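Local coordinates for DUF269-containing protein (Cyanothece sp. ATCC 51142, PDB 3NJ2), which is of unknown function but is associated with nitrogen fixation and belongs to the DUF269 family, at residues 39-44 and 60-65; 67-72 and 143-148; 75-80 and 139-144; 88-93 and 110-115; 101-106 and 160-165. All blocks are in the same frame, centred on the assembly; numbering follows the deposited sequence.

In the fold
Interactions 1, 2 and 3 touch one another. Interaction 1 closes before the other two open, and those two share G143 and F144, with centres about 13 Å apart. Y65 of interaction 1 bonds through its backbone O to the N of F144, at 2.9 Å, and so meets both interaction 2 and interaction 3. Interaction 4 packs helix 83-104 on the sheet. It meets interaction 1 where Y65 OH bonds R88 O at 2.7 Å, and interaction 3 where F142 packs on I89. Interaction 5 lies on helices 83-104 and 147-167, on the opposite side of the chain's centre from interaction 3, and the centres of the two are about 30 Å apart.

Interaction 1. Residues 39-44 and 60-65; sequences SLVQQI and LVIAPY
Helix 35-46 packs here against residues 60-65, on helix 58-62 and the 3-10 segment 63-65, in the buried interior of the fold. L40, V41 and I44 meet V61, I62 and Y65. The ring of Y65 is held from two directions. L40 CD2 sits over the centre of one face, 4.0 Å from the ring centroid and 5° off the normal, a clear CH-pi contact. I44 CD1 comes in at the ring edge, in plane, and lies 3.1 Å from Y65 OH and 3.6 Å from Y65 CE1. L40 reaches the face because its CG stands anti to the backbone N (chi1 -180°), and L40 CD2 also touches I62 CG2 at 3.8 Å. The other pairs are close. V41 and I62 cross at about a right angle, with V41 CG2 3.4 Å from I62 CG1. I44 and V61 slide past each other in opposite directions, and I44 CG2 lies 3.3 Å from V61 CG1. Both pairs are tighter than usual carbon contacts. The hydroxyl of Y65 is hydrogen-bonded to R88 O. L150 of helix 147-167 touches L40, I62 and Y65. No hydrogen bond joins the two segments. The contact therefore rests on close apolar fit, while the hydroxyl of Y65 finds its partner on helix 83-104.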
# COMPACT_ATOMS: atom_id res chain seq x y z
N SER B 39 -7.49 17.61 -12.48
CA SER B 39 -7.17 16.22 -12.33
C SER B 39 -7.96 15.61 -11.21
O SER B 39 -8.49 14.56 -11.37
CB SER B 39 -5.68 16.05 -12.00
OG SER B 39 -5.33 14.70 -12.20
N LEU B 40 -8.07 16.33 -10.10
CA LEU B 40 -8.80 15.77 -8.96
C LEU B 40 -10.29 15.60 -9.30
O LEU B 40 -10.91 14.54 -9.01
CB LEU B 40 -8.64 16.69 -7.75
CG LEU B 40 -9.31 16.29 -6.47
CD1 LEU B 40 -8.89 14.83 -6.04
CD2 LEU B 40 -9.10 17.31 -5.36
N VAL B 41 -10.87 16.63 -9.94
CA VAL B 41 -12.31 16.51 -10.39
C VAL B 41 -12.51 15.30 -11.32
O VAL B 41 -13.44 14.49 -11.18
CB VAL B 41 -12.88 17.81 -11.10
CG1 VAL B 41 -14.29 17.61 -11.68
CG2 VAL B 41 -12.86 18.96 -10.16
N GLN B 42 -11.60 15.16 -12.26
CA GLN B 42 -11.64 13.98 -13.18
C GLN B 42 -11.68 12.64 -12.42
O GLN B 42 -12.46 11.72 -12.71
CB GLN B 42 -10.50 14.02 -14.14
CG GLN B 42 -10.45 12.84 -15.12
CD GLN B 42 -9.14 12.84 -15.95
OE1 GLN B 42 -8.17 13.59 -15.66
NE2 GLN B 42 -9.10 11.97 -16.96
N GLN B 43 -10.80 12.50 -11.41
CA GLN B 43 -10.78 11.26 -10.68
C GLN B 43 -12.06 11.04 -9.88
O GLN B 43 -12.59 9.99 -9.89
CB GLN B 43 -9.51 11.18 -9.76
CG GLN B 43 -8.21 11.22 -10.60
CD GLN B 43 -7.97 9.91 -11.37
OE1 GLN B 43 -8.30 8.83 -10.89
NE2 GLN B 43 -7.39 10.01 -12.54
N ILE B 44 -12.55 12.07 -9.22
CA ILE B 44 -13.78 11.96 -8.38
C ILE B 44 -14.93 11.45 -9.29
O ILE B 44 -15.71 10.55 -8.92
CB ILE B 44 -14.17 13.29 -7.63
CG1 ILE B 44 -13.15 13.65 -6.54
CG2 ILE B 44 -15.53 13.09 -6.96
CD1 ILE B 44 -13.18 12.66 -5.32
N LEU B 60 -18.73 21.91 -6.73
CA LEU B 60 -19.48 21.13 -5.76
C LEU B 60 -18.85 19.76 -5.53
O LEU B 60 -18.82 19.20 -4.37
CB LEU B 60 -20.92 20.94 -6.23
CG LEU B 60 -21.89 20.51 -5.17
CD1 LEU B 60 -21.81 21.28 -3.80
CD2 LEU B 60 -23.37 20.53 -5.75
N VAL B 61 -18.35 19.17 -6.60
CA VAL B 61 -17.74 17.85 -6.58
C VAL B 61 -16.51 17.79 -5.66
O VAL B 61 -16.38 16.78 -4.89
CB VAL B 61 -17.53 17.31 -8.02
CG1 VAL B 61 -16.62 16.06 -8.00
CG2 VAL B 61 -18.93 16.99 -8.63
N ILE B 62 -15.76 18.89 -5.62
CA ILE B 62 -14.49 18.91 -4.89
C ILE B 62 -14.74 19.50 -3.47
O ILE B 62 -13.83 19.47 -2.67
CB ILE B 62 -13.48 19.89 -5.45
CG1 ILE B 62 -13.31 19.87 -6.94
CG2 ILE B 62 -12.08 19.58 -4.87
CD1 ILE B 62 -11.98 20.70 -7.27
N ALA B 63 -15.89 20.15 -3.21
CA ALA B 63 -16.07 20.84 -1.93
C ALA B 63 -15.84 19.98 -0.70
O ALA B 63 -15.37 20.56 0.28
CB ALA B 63 -17.56 21.45 -1.81
N PRO B 64 -16.13 18.68 -0.80
CA PRO B 64 -15.86 17.87 0.45
C PRO B 64 -14.40 17.78 0.88
O PRO B 64 -14.17 17.27 2.02
CB PRO B 64 -16.36 16.46 0.08
CG PRO B 64 -17.51 16.79 -0.86
CD PRO B 64 -16.85 17.84 -1.79
N TYR B 65 -13.49 18.16 0.02
CA TYR B 65 -12.04 18.23 0.39
C TYR B 65 -11.71 19.42 1.24
O TYR B 65 -10.58 19.51 1.76
CB TYR B 65 -11.20 18.30 -0.91
CG TYR B 65 -11.09 16.98 -1.63
CD1 TYR B 65 -12.06 16.57 -2.56
CD2 TYR B 65 -10.04 16.10 -1.35
CE1 TYR B 65 -11.96 15.35 -3.21
CE2 TYR B 65 -9.94 14.91 -1.95
CZ TYR B 65 -10.91 14.49 -2.88
OH TYR B 65 -10.75 13.26 -3.50

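Interaction 2. Residues 67-72 and 143-148; sequences IPKKKR and GFDTLE
R72 reaches from the first turn of helix 69-73 across the backbone of G143 to the carboxylate of D145. Its CB points toward the loop. R72 CD then passes over G143, 3.6 Å from G143 C. The chain bends at chi3 (39°), which lays the guanidinium over the peptide, with G143 O above one face and offset toward its rim. R72 NE lies 3.6 Å from G143 O and is not hydrogen-bonded to it. The tip does the bonding. R72 NH1 gives to D145 OD1 at 2.8 Å and R72 NH2 gives to the same oxygen at 3.0 Å. This is an end-on salt bridge with both nitrogens on one atom. OD1 is met by NH1 on its anti side and by NH2 on its syn side, tilted well out of the carboxylate plane. The guanidinium and carboxylate planes stand 29° apart. R72 NH1 also gives to I67 O at 2.7 Å, near the guanidinium plane, so the group is fixed in rotation. A methionine in place of R72 would probably leave D145 OD1 without its charged mate and I67 O without this donor. Beside the side chain, I67 N bonds F144 O at 2.9 Å (161°). G143 has no room for a side chain: a CB would lie tight against I67 CD1 and R72 CD. A backbone bond and a salt bridge thus join the start of helix 69-73 to the loop leading into helix 147-167, with P68 and T146 the N-cap residues.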
# COMPACT_ATOMS: atom_id res chain seq x y z
N ILE B 67 -12.55 21.81 4.32
CA ILE B 67 -13.29 21.67 5.55
C ILE B 67 -12.56 22.56 6.51
O ILE B 67 -11.35 22.44 6.65
CB ILE B 67 -13.22 20.17 6.13
CG1 ILE B 67 -13.74 19.05 5.21
CG2 ILE B 67 -14.15 20.05 7.35
CD1 ILE B 67 -13.33 17.59 5.69
N PRO B 68 -13.28 23.48 7.17
CA PRO B 68 -12.68 24.38 8.14
C PRO B 68 -11.83 23.65 9.22
O PRO B 68 -12.27 22.64 9.75
CB PRO B 68 -13.90 25.11 8.75
CG PRO B 68 -15.02 24.99 7.66
CD PRO B 68 -14.75 23.58 7.13
N LYS B 69 -10.67 24.21 9.54
CA LYS B 69 -9.71 23.60 10.50
C LYS B 69 -10.44 23.08 11.75
O LYS B 69 -10.24 21.93 12.20
CB LYS B 69 -8.66 24.66 10.86
CG LYS B 69 -7.49 24.21 11.79
CD LYS B 69 -7.13 25.32 12.85
CE LYS B 69 -6.43 26.59 12.27
NZ LYS B 69 -5.42 27.18 13.24
N LYS B 70 -11.34 23.90 12.26
CA LYS B 70 -12.02 23.65 13.51
C LYS B 70 -12.97 22.46 13.40
O LYS B 70 -12.98 21.62 14.27
CB LYS B 70 -12.75 24.93 13.94
CG LYS B 70 -13.83 24.77 14.96
CD LYS B 70 -13.34 25.27 16.36
CE LYS B 70 -14.49 25.61 17.31
NZ LYS B 70 -15.51 24.53 17.41
N LYS B 71 -13.72 22.38 12.31
CA LYS B 71 -14.63 21.26 12.02
C LYS B 71 -13.82 19.99 11.78
O LYS B 71 -14.19 18.90 12.27
CB LYS B 71 -15.52 21.59 10.79
CG LYS B 71 -16.63 20.61 10.47
CD LYS B 71 -17.46 21.11 9.27
CE LYS B 71 -18.20 19.97 8.55
NZ LYS B 71 -19.40 19.49 9.34
N ARG B 72 -12.71 20.14 11.06
CA ARG B 72 -11.84 19.01 10.80
C ARG B 72 -11.30 18.34 12.07
O ARG B 72 -11.37 17.07 12.18
CB ARG B 72 -10.72 19.42 9.87
CG ARG B 72 -10.62 18.52 8.74
CD ARG B 72 -9.59 18.98 7.71
NE ARG B 72 -8.35 19.56 8.15
CZ ARG B 72 -7.96 20.80 7.89
NH1 ARG B 72 -8.82 21.67 7.33
NH2 ARG B 72 -6.76 21.24 8.29
N GLY B 143 -8.48 16.44 4.79
CA GLY B 143 -9.11 17.66 4.25
C GLY B 143 -8.17 18.85 4.37
O GLY B 143 -7.04 18.74 4.93
N PHE B 144 -8.62 19.99 3.79
CA PHE B 144 -7.79 21.18 3.67
C PHE B 144 -8.52 22.44 4.02
O PHE B 144 -9.74 22.52 3.84
CB PHE B 144 -7.27 21.30 2.22
CG PHE B 144 -6.49 20.06 1.74
CD1 PHE B 144 -5.11 20.02 1.81
CD2 PHE B 144 -7.19 18.90 1.33
CE1 PHE B 144 -4.44 18.82 1.40
CE2 PHE B 144 -6.50 17.70 0.96
CZ PHE B 144 -5.13 17.70 0.98
N ASP B 145 -7.82 23.41 4.63
CA ASP B 145 -8.53 24.64 5.02
C ASP B 145 -9.24 25.40 3.92
O ASP B 145 -10.26 26.01 4.16
CB ASP B 145 -7.61 25.65 5.72
CG ASP B 145 -6.96 25.09 6.98
OD1 ASP B 145 -7.45 24.06 7.54
OD2 ASP B 145 -5.93 25.71 7.37
N THR B 146 -8.64 25.41 2.73
CA THR B 146 -9.12 26.22 1.62
C THR B 146 -8.76 25.55 0.32
O THR B 146 -7.95 24.60 0.28
CB THR B 146 -8.39 27.54 1.50
OG1 THR B 146 -7.01 27.27 1.28
CG2 THR B 146 -8.51 28.45 2.76
N LEU B 147 -9.45 25.95 -0.74
CA LEU B 147 -9.14 25.43 -2.07
C LEU B 147 -7.69 25.67 -2.43
O LEU B 147 -7.05 24.82 -3.06
CB LEU B 147 -10.02 26.11 -3.16
CG LEU B 147 -11.39 25.45 -3.19
CD1 LEU B 147 -12.29 26.54 -3.89
CD2 LEU B 147 -11.35 24.06 -3.87
N GLU B 148 -7.17 26.85 -2.08
CA GLU B 148 -5.75 27.19 -2.31
C GLU B 148 -4.82 26.21 -1.67
O GLU B 148 -3.83 25.81 -2.30
CB GLU B 148 -5.41 28.59 -1.79
CG GLU B 148 -5.96 29.68 -2.66
CD GLU B 148 -7.46 30.01 -2.44
OE1 GLU B 148 -8.16 29.51 -1.49
OE2 GLU B 148 -7.95 30.80 -3.30

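Interaction 3. Residues 75-80 and 139-144; sequences ISLEGD and AHRFGF
H140 and R141 each give side-chain hydrogen bonds to backbone oxygens of the 75-80 loop. H140 NE2 bonds G79 O at 2.9 Å (158°). The oxygen lies near the ring plane, but the donor stands above the carbonyl plane of G79. L77 CA covers one face of the H140 imidazole, 3.9 Å from the centroid, in a CH-pi contact. L77 CD2 comes within 3.6 Å of H140 ND1, and that nitrogen is buried with no partner. R141 takes I75 O side-on. R141 NE gives to I75 O at 2.8 Å and R141 NH2 at 3.2 Å, with the oxygen in the guanidinium plane. The chain of R141 runs extended from CG to NE, which carries the guanidinium out to this carbonyl. L77 crosses it at about a right angle, its CG lying over a guanidinium face. A leucine at R141 would probably leave I75 O without both donors and let the loop shift there. Further out, I75 CG2 rests 3.6 Å from H140 O. S76 OG accepts from E78 N, an ST turn in the loop just ahead of G79. A139, just before H140, packs on I89 of helix 83-104. The surface loop is thus joined by three side-chain bonds to backbone carbonyls, which depend on the path of the main chain, with I75 and L77 packing beside them.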
# COMPACT_ATOMS: atom_id res chain seq x y z
N ILE B 75 -13.69 15.85 13.87
CA ILE B 75 -14.11 14.54 13.34
C ILE B 75 -13.58 13.40 14.22
O ILE B 75 -12.37 13.41 14.55
CB ILE B 75 -13.64 14.37 11.83
CG1 ILE B 75 -14.37 15.42 10.98
CG2 ILE B 75 -13.88 12.94 11.28
CD1 ILE B 75 -13.88 15.53 9.53
N SER B 76 -14.46 12.45 14.56
CA SER B 76 -14.09 11.30 15.36
C SER B 76 -13.19 10.31 14.60
O SER B 76 -13.41 9.94 13.41
CB SER B 76 -15.30 10.55 15.97
OG SER B 76 -14.87 9.34 16.57
N LEU B 77 -12.21 9.82 15.32
CA LEU B 77 -11.38 8.74 14.85
C LEU B 77 -11.88 7.33 15.22
O LEU B 77 -11.25 6.33 14.91
CB LEU B 77 -9.90 9.00 15.31
CG LEU B 77 -9.14 10.27 14.90
CD1 LEU B 77 -7.75 10.04 15.27
CD2 LEU B 77 -9.17 10.57 13.39
N GLU B 78 -13.06 7.24 15.85
CA GLU B 78 -13.58 5.94 16.25
C GLU B 78 -14.00 4.90 15.18
O GLU B 78 -13.71 3.72 15.29
CB GLU B 78 -14.64 6.15 17.33
CG GLU B 78 -13.98 6.39 18.68
CD GLU B 78 -14.94 6.20 19.81
OE1 GLU B 78 -16.00 5.56 19.57
OE2 GLU B 78 -14.64 6.66 20.94
N GLY B 79 -14.62 5.29 14.09
CA GLY B 79 -14.75 4.16 13.10
C GLY B 79 -13.43 3.59 12.59
O GLY B 79 -12.37 4.13 12.91
N ASP B 80 -13.48 2.46 11.87
CA ASP B 80 -12.67 2.31 10.66
C ASP B 80 -12.99 3.55 9.85
O ASP B 80 -14.03 4.19 10.07
CB ASP B 80 -13.09 1.05 9.84
CG ASP B 80 -12.22 -0.19 10.11
OD1 ASP B 80 -11.52 -0.23 11.16
OD2 ASP B 80 -12.24 -1.14 9.26
N ALA B 139 -6.53 9.78 9.40
CA ALA B 139 -7.04 9.87 8.02
C ALA B 139 -8.53 10.23 7.98
O ALA B 139 -9.01 10.85 7.01
CB ALA B 139 -6.82 8.60 7.34
N HIS B 140 -9.27 9.91 9.04
CA HIS B 140 -10.73 10.27 9.08
C HIS B 140 -10.90 11.78 8.87
O HIS B 140 -11.95 12.22 8.37
CB HIS B 140 -11.35 9.92 10.46
CG HIS B 140 -11.11 8.51 10.90
ND1 HIS B 140 -9.86 7.91 11.00
CD2 HIS B 140 -12.00 7.54 11.22
CE1 HIS B 140 -10.00 6.66 11.41
NE2 HIS B 140 -11.30 6.40 11.52
N ARG B 141 -9.94 12.61 9.34
CA ARG B 141 -9.95 14.10 9.29
C ARG B 141 -9.36 14.70 7.99
O ARG B 141 -9.03 15.88 7.99
CB ARG B 141 -9.16 14.60 10.46
CG ARG B 141 -9.80 14.16 11.81
CD ARG B 141 -9.07 14.79 13.01
NE ARG B 141 -9.69 14.22 14.21
CZ ARG B 141 -9.17 14.32 15.43
NH1 ARG B 141 -7.99 14.93 15.59
NH2 ARG B 141 -9.85 13.86 16.47
N PHE B 142 -9.15 13.81 6.98
CA PHE B 142 -8.50 14.24 5.71
C PHE B 142 -9.24 15.44 5.18
O PHE B 142 -10.47 15.43 5.04
CB PHE B 142 -8.54 13.11 4.70
CG PHE B 142 -7.82 13.42 3.45
CD1 PHE B 142 -6.42 13.45 3.42
CD2 PHE B 142 -8.56 13.74 2.33
CE1 PHE B 142 -5.76 13.73 2.22
CE2 PHE B 142 -7.93 13.99 1.14
CZ PHE B 142 -6.56 14.05 1.09
N GLY B 143 -8.48 16.44 4.79
CA GLY B 143 -9.11 17.66 4.25
C GLY B 143 -8.17 18.85 4.37
O GLY B 143 -7.04 18.74 4.93
N PHE B 144 -8.62 19.99 3.79
CA PHE B 144 -7.79 21.18 3.67
C PHE B 144 -8.52 22.44 4.02
O PHE B 144 -9.74 22.52 3.84
CB PHE B 144 -7.27 21.30 2.22
CG PHE B 144 -6.49 20.06 1.74
CD1 PHE B 144 -5.11 20.02 1.81
CD2 PHE B 144 -7.19 18.90 1.33
CE1 PHE B 144 -4.44 18.82 1.40
CE2 PHE B 144 -6.50 17.70 0.96
CZ PHE B 144 -5.13 17.70 0.98

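Interaction 4. Residues 88-93 and 110-115; sequences RILCYF and VVVDLN
I89 stands with CG1 anti to the carbonyl carbon (chi1 -60°) and extends on to CD1, while L90 turns its CG nearly opposite the backbone N (chi1 -157°). These torsions set both side chains against strand 110-114. I89 CD1 meets L114 CD1 tip to tip at 3.7 Å. I89 crosses V112 at about a right angle, with I89 CG2 3.8 Å from V112 CG1. L90 slides past V110 and V112 in opposite directions to them, and L90 CD1 lies 3.7 Å from V112 CG2. One turn on from I89, F93 CB touches V110 CG1 at 3.8 Å, and F93 CD2 lies 4.2 Å from V112 CG2. V110, V112 and L114 alternate along the strand and point to the helix. The helix and strand axes approach to 8.4 Å, and their N-to-C directions differ by 148°, roughly antiparallel. F93 continues onto A122, V132 and R134, so helix 83-104 also reaches strands 120-126 and 129-136. V111 faces the other way, and packs on D113 of the second subunit. No hydrogen bond crosses between the segments. The contacts between side chains are all apolar, and V110 CG2 also lies 3.7 Å from F93 O. Between these two segments the contact rests on van der Waals packing of apolar side chains.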
# COMPACT_ATOMS: atom_id res chain seq x y z
N ARG B 88 -11.98 9.57 -1.13
CA ARG B 88 -11.38 10.93 -1.33
C ARG B 88 -9.88 10.90 -1.26
O ARG B 88 -9.25 11.50 -2.09
CB ARG B 88 -11.86 12.08 -0.37
CG ARG B 88 -13.33 12.49 -0.69
CD ARG B 88 -13.62 13.82 -0.10
NE ARG B 88 -13.49 13.73 1.38
CZ ARG B 88 -14.44 13.23 2.17
NH1 ARG B 88 -15.60 12.78 1.66
NH2 ARG B 88 -14.26 13.16 3.49
N ILE B 89 -9.32 10.20 -0.29
CA ILE B 89 -7.88 10.19 -0.22
C ILE B 89 -7.34 9.40 -1.42
O ILE B 89 -6.32 9.89 -2.00
CB ILE B 89 -7.44 9.42 1.04
CG1 ILE B 89 -8.00 10.09 2.25
CG2 ILE B 89 -5.86 9.34 1.13
CD1 ILE B 89 -7.76 9.33 3.57
N LEU B 90 -7.95 8.28 -1.87
CA LEU B 90 -7.47 7.56 -3.06
C LEU B 90 -7.53 8.47 -4.29
O LEU B 90 -6.54 8.55 -5.03
CB LEU B 90 -8.33 6.31 -3.23
CG LEU B 90 -7.86 5.10 -4.00
CD1 LEU B 90 -6.40 4.75 -3.67
CD2 LEU B 90 -8.78 3.99 -3.51
N CYS B 91 -8.59 9.26 -4.40
CA CYS B 91 -8.72 10.12 -5.57
C CYS B 91 -7.73 11.25 -5.62
O CYS B 91 -7.18 11.57 -6.71
CB CYS B 91 -10.13 10.69 -5.70
SG CYS B 91 -11.34 9.39 -6.31
N TYR B 92 -7.37 11.79 -4.45
CA TYR B 92 -6.30 12.77 -4.30
C TYR B 92 -5.00 12.22 -4.80
O TYR B 92 -4.32 12.83 -5.69
CB TYR B 92 -6.21 13.18 -2.81
CG TYR B 92 -5.15 14.18 -2.48
CD1 TYR B 92 -5.33 15.57 -2.77
CD2 TYR B 92 -3.99 13.79 -1.84
CE1 TYR B 92 -4.36 16.53 -2.41
CE2 TYR B 92 -3.08 14.74 -1.45
CZ TYR B 92 -3.27 16.10 -1.76
OH TYR B 92 -2.30 16.99 -1.42
N PHE B 93 -4.63 11.02 -4.34
CA PHE B 93 -3.36 10.44 -4.80
C PHE B 93 -3.39 9.99 -6.25
O PHE B 93 -2.35 10.04 -6.91
CB PHE B 93 -2.79 9.43 -3.78
CG PHE B 93 -2.32 10.14 -2.52
CD1 PHE B 93 -1.09 10.79 -2.54
CD2 PHE B 93 -3.11 10.15 -1.31
CE1 PHE B 93 -0.74 11.47 -1.45
CE2 PHE B 93 -2.73 10.89 -0.21
CZ PHE B 93 -1.52 11.55 -0.29
N VAL B 110 -1.34 3.49 -7.70
CA VAL B 110 -1.60 4.12 -6.41
C VAL B 110 -2.15 3.10 -5.43
O VAL B 110 -3.10 2.29 -5.76
CB VAL B 110 -2.61 5.28 -6.57
CG1 VAL B 110 -2.89 5.93 -5.21
CG2 VAL B 110 -2.11 6.37 -7.56
N VAL B 111 -1.62 3.11 -4.18
CA VAL B 111 -2.26 2.43 -3.06
C VAL B 111 -2.35 3.36 -1.86
O VAL B 111 -1.41 4.08 -1.52
CB VAL B 111 -1.37 1.19 -2.69
CG1 VAL B 111 -1.49 0.70 -1.19
CG2 VAL B 111 -1.62 0.12 -3.68
N VAL B 112 -3.49 3.31 -1.22
CA VAL B 112 -3.73 3.97 0.08
C VAL B 112 -4.05 2.87 1.12
O VAL B 112 -5.05 2.12 0.99
CB VAL B 112 -4.81 5.08 0.02
CG1 VAL B 112 -5.15 5.59 1.42
CG2 VAL B 112 -4.40 6.22 -0.97
N ASP B 113 -3.13 2.68 2.06
CA ASP B 113 -3.32 1.64 3.03
C ASP B 113 -3.49 2.31 4.41
O ASP B 113 -2.64 3.06 4.87
CB ASP B 113 -2.10 0.77 3.07
CG ASP B 113 -2.25 -0.44 4.01
OD1 ASP B 113 -3.29 -1.15 3.97
OD2 ASP B 113 -1.36 -0.73 4.76
N LEU B 114 -4.66 2.07 5.01
CA LEU B 114 -4.96 2.60 6.34
C LEU B 114 -5.43 1.56 7.31
O LEU B 114 -6.21 0.66 6.96
CB LEU B 114 -6.01 3.76 6.23
CG LEU B 114 -5.54 5.00 5.41
CD1 LEU B 114 -6.68 5.98 4.85
CD2 LEU B 114 -4.52 5.87 6.27
N ASN B 115 -5.00 1.69 8.57
CA ASN B 115 -5.48 0.81 9.63
C ASN B 115 -6.73 1.40 10.29
O ASN B 115 -7.22 2.45 9.96
CB ASN B 115 -4.35 0.41 10.60
CG ASN B 115 -3.90 1.58 11.49
OD1 ASN B 115 -4.49 2.65 11.48
ND2 ASN B 115 -2.79 1.39 12.21

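Interaction 5. Residues 101-106 and 160-165; sequences EKETGL and AGIELV
T104 and V165 reach toward each other tip to tip, where the C-terminal end of helix 83-104 lies beside helix 147-167. T104 CB is 3.8 Å from V165 CG1, and T104 CG2 is 4.0 Å from V165 CB. T104 also crosses I162 at a slant, with T104 CG2 3.9 Å from I162 CG2. The methyl faces helix 147-167 because CG2 stands anti to the carbonyl carbon. That leaves OG1 between the backbone N and the carbonyl carbon (chi1 68°). From there T104 OG1 bonds I100 O, one turn back in its own helix, and accepts from L106 N at 3.1 Å (161°), an ST turn. The threonine therefore divides its work: its methyl packs across the contact and its hydroxyl secures the chain that leaves the helix. G105 follows with positive phi, a geometry in which a side chain would press on the carbonyl O before it. The turn then brings L106 back toward V165 at an angle, and L106 CD2 lies 3.8 Å from V165 CG2. At the other end, I162 slants across E103. I162 CD1 touches E103 CB at 3.8 Å and also lies close to E103 CG. E103 bends at chi2, and its carboxylate leads away from helix 147-167. I100 extends the apolar patch, touching both I162 and V165. No hydrogen bond or salt bridge joins the two segments. The helices are held here by methyl and methylene contact, while the polar groups of T104 and E103 are turned to other tasks or away from the interface.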
# COMPACT_ATOMS: atom_id res chain seq x y z
N GLU B 101 2.09 10.94 -14.57
CA GLU B 101 2.03 10.17 -15.78
C GLU B 101 1.91 11.08 -17.00
O GLU B 101 2.64 10.88 -17.98
CB GLU B 101 0.82 9.21 -15.64
CG GLU B 101 0.77 8.07 -16.64
CD GLU B 101 -0.25 6.97 -16.21
OE1 GLU B 101 -0.36 6.47 -15.02
OE2 GLU B 101 -0.97 6.54 -17.16
N LYS B 102 1.06 12.12 -16.96
CA LYS B 102 0.89 13.06 -18.11
C LYS B 102 2.20 13.77 -18.44
O LYS B 102 2.56 13.97 -19.63
CB LYS B 102 -0.16 14.13 -17.77
CG LYS B 102 -1.55 13.61 -17.94
CD LYS B 102 -2.51 14.74 -17.96
CE LYS B 102 -3.78 14.30 -18.67
NZ LYS B 102 -4.90 15.04 -18.07
N GLU B 103 2.93 14.22 -17.45
CA GLU B 103 4.09 15.08 -17.71
C GLU B 103 5.35 14.28 -17.97
O GLU B 103 6.28 14.80 -18.58
CB GLU B 103 4.28 16.03 -16.50
CG GLU B 103 3.15 17.06 -16.26
CD GLU B 103 3.26 18.28 -17.16
OE1 GLU B 103 3.75 19.33 -16.66
OE2 GLU B 103 3.00 18.08 -18.40
N THR B 104 5.40 13.04 -17.50
CA THR B 104 6.64 12.24 -17.68
C THR B 104 6.52 10.99 -18.59
O THR B 104 7.52 10.42 -19.02
CB THR B 104 7.17 11.71 -16.31
OG1 THR B 104 6.25 10.74 -15.79
CG2 THR B 104 7.45 12.85 -15.37
N GLY B 105 5.30 10.51 -18.85
CA GLY B 105 5.10 9.27 -19.55
C GLY B 105 5.17 8.04 -18.69
O GLY B 105 4.80 6.92 -19.15
N LEU B 106 5.55 8.23 -17.41
CA LEU B 106 5.71 7.03 -16.51
C LEU B 106 4.33 6.50 -16.04
O LEU B 106 3.59 7.22 -15.43
CB LEU B 106 6.55 7.41 -15.25
CG LEU B 106 6.76 6.17 -14.37
CD1 LEU B 106 7.65 5.02 -15.00
CD2 LEU B 106 7.47 6.60 -13.11
N ALA B 160 6.99 17.24 -7.14
CA ALA B 160 8.10 16.49 -6.54
C ALA B 160 8.21 15.09 -7.12
O ALA B 160 9.28 14.51 -7.34
CB ALA B 160 7.88 16.44 -5.00
N GLY B 161 7.07 14.49 -7.43
CA GLY B 161 7.11 13.22 -8.10
C GLY B 161 7.73 13.27 -9.46
O GLY B 161 8.51 12.44 -9.85
N ILE B 162 7.36 14.32 -10.20
CA ILE B 162 7.95 14.59 -11.50
C ILE B 162 9.47 14.74 -11.41
O ILE B 162 10.15 14.16 -12.26
CB ILE B 162 7.26 15.78 -12.21
CG1 ILE B 162 5.87 15.32 -12.62
CG2 ILE B 162 8.02 16.19 -13.49
CD1 ILE B 162 4.87 16.49 -12.81
N GLU B 163 9.92 15.49 -10.43
CA GLU B 163 11.39 15.69 -10.24
C GLU B 163 12.06 14.35 -9.99
O GLU B 163 13.15 14.05 -10.55
CB GLU B 163 11.65 16.64 -9.12
CG GLU B 163 11.38 18.13 -9.36
CD GLU B 163 11.48 18.93 -8.04
OE1 GLU B 163 11.81 18.33 -6.93
OE2 GLU B 163 11.22 20.16 -8.09
N LEU B 164 11.39 13.46 -9.27
CA LEU B 164 11.98 12.14 -9.03
C LEU B 164 12.11 11.31 -10.27
O LEU B 164 13.16 10.73 -10.48
CB LEU B 164 11.18 11.38 -7.93
CG LEU B 164 11.39 11.84 -6.51
CD1 LEU B 164 10.31 11.19 -5.60
CD2 LEU B 164 12.77 11.53 -6.05
N VAL B 165 11.08 11.27 -11.11
CA VAL B 165 11.16 10.52 -12.36
C VAL B 165 12.30 11.12 -13.24
O VAL B 165 13.09 10.34 -13.81
CB VAL B 165 9.87 10.61 -13.19
CG1 VAL B 165 9.97 9.79 -14.52
CG2 VAL B 165 8.69 10.15 -12.39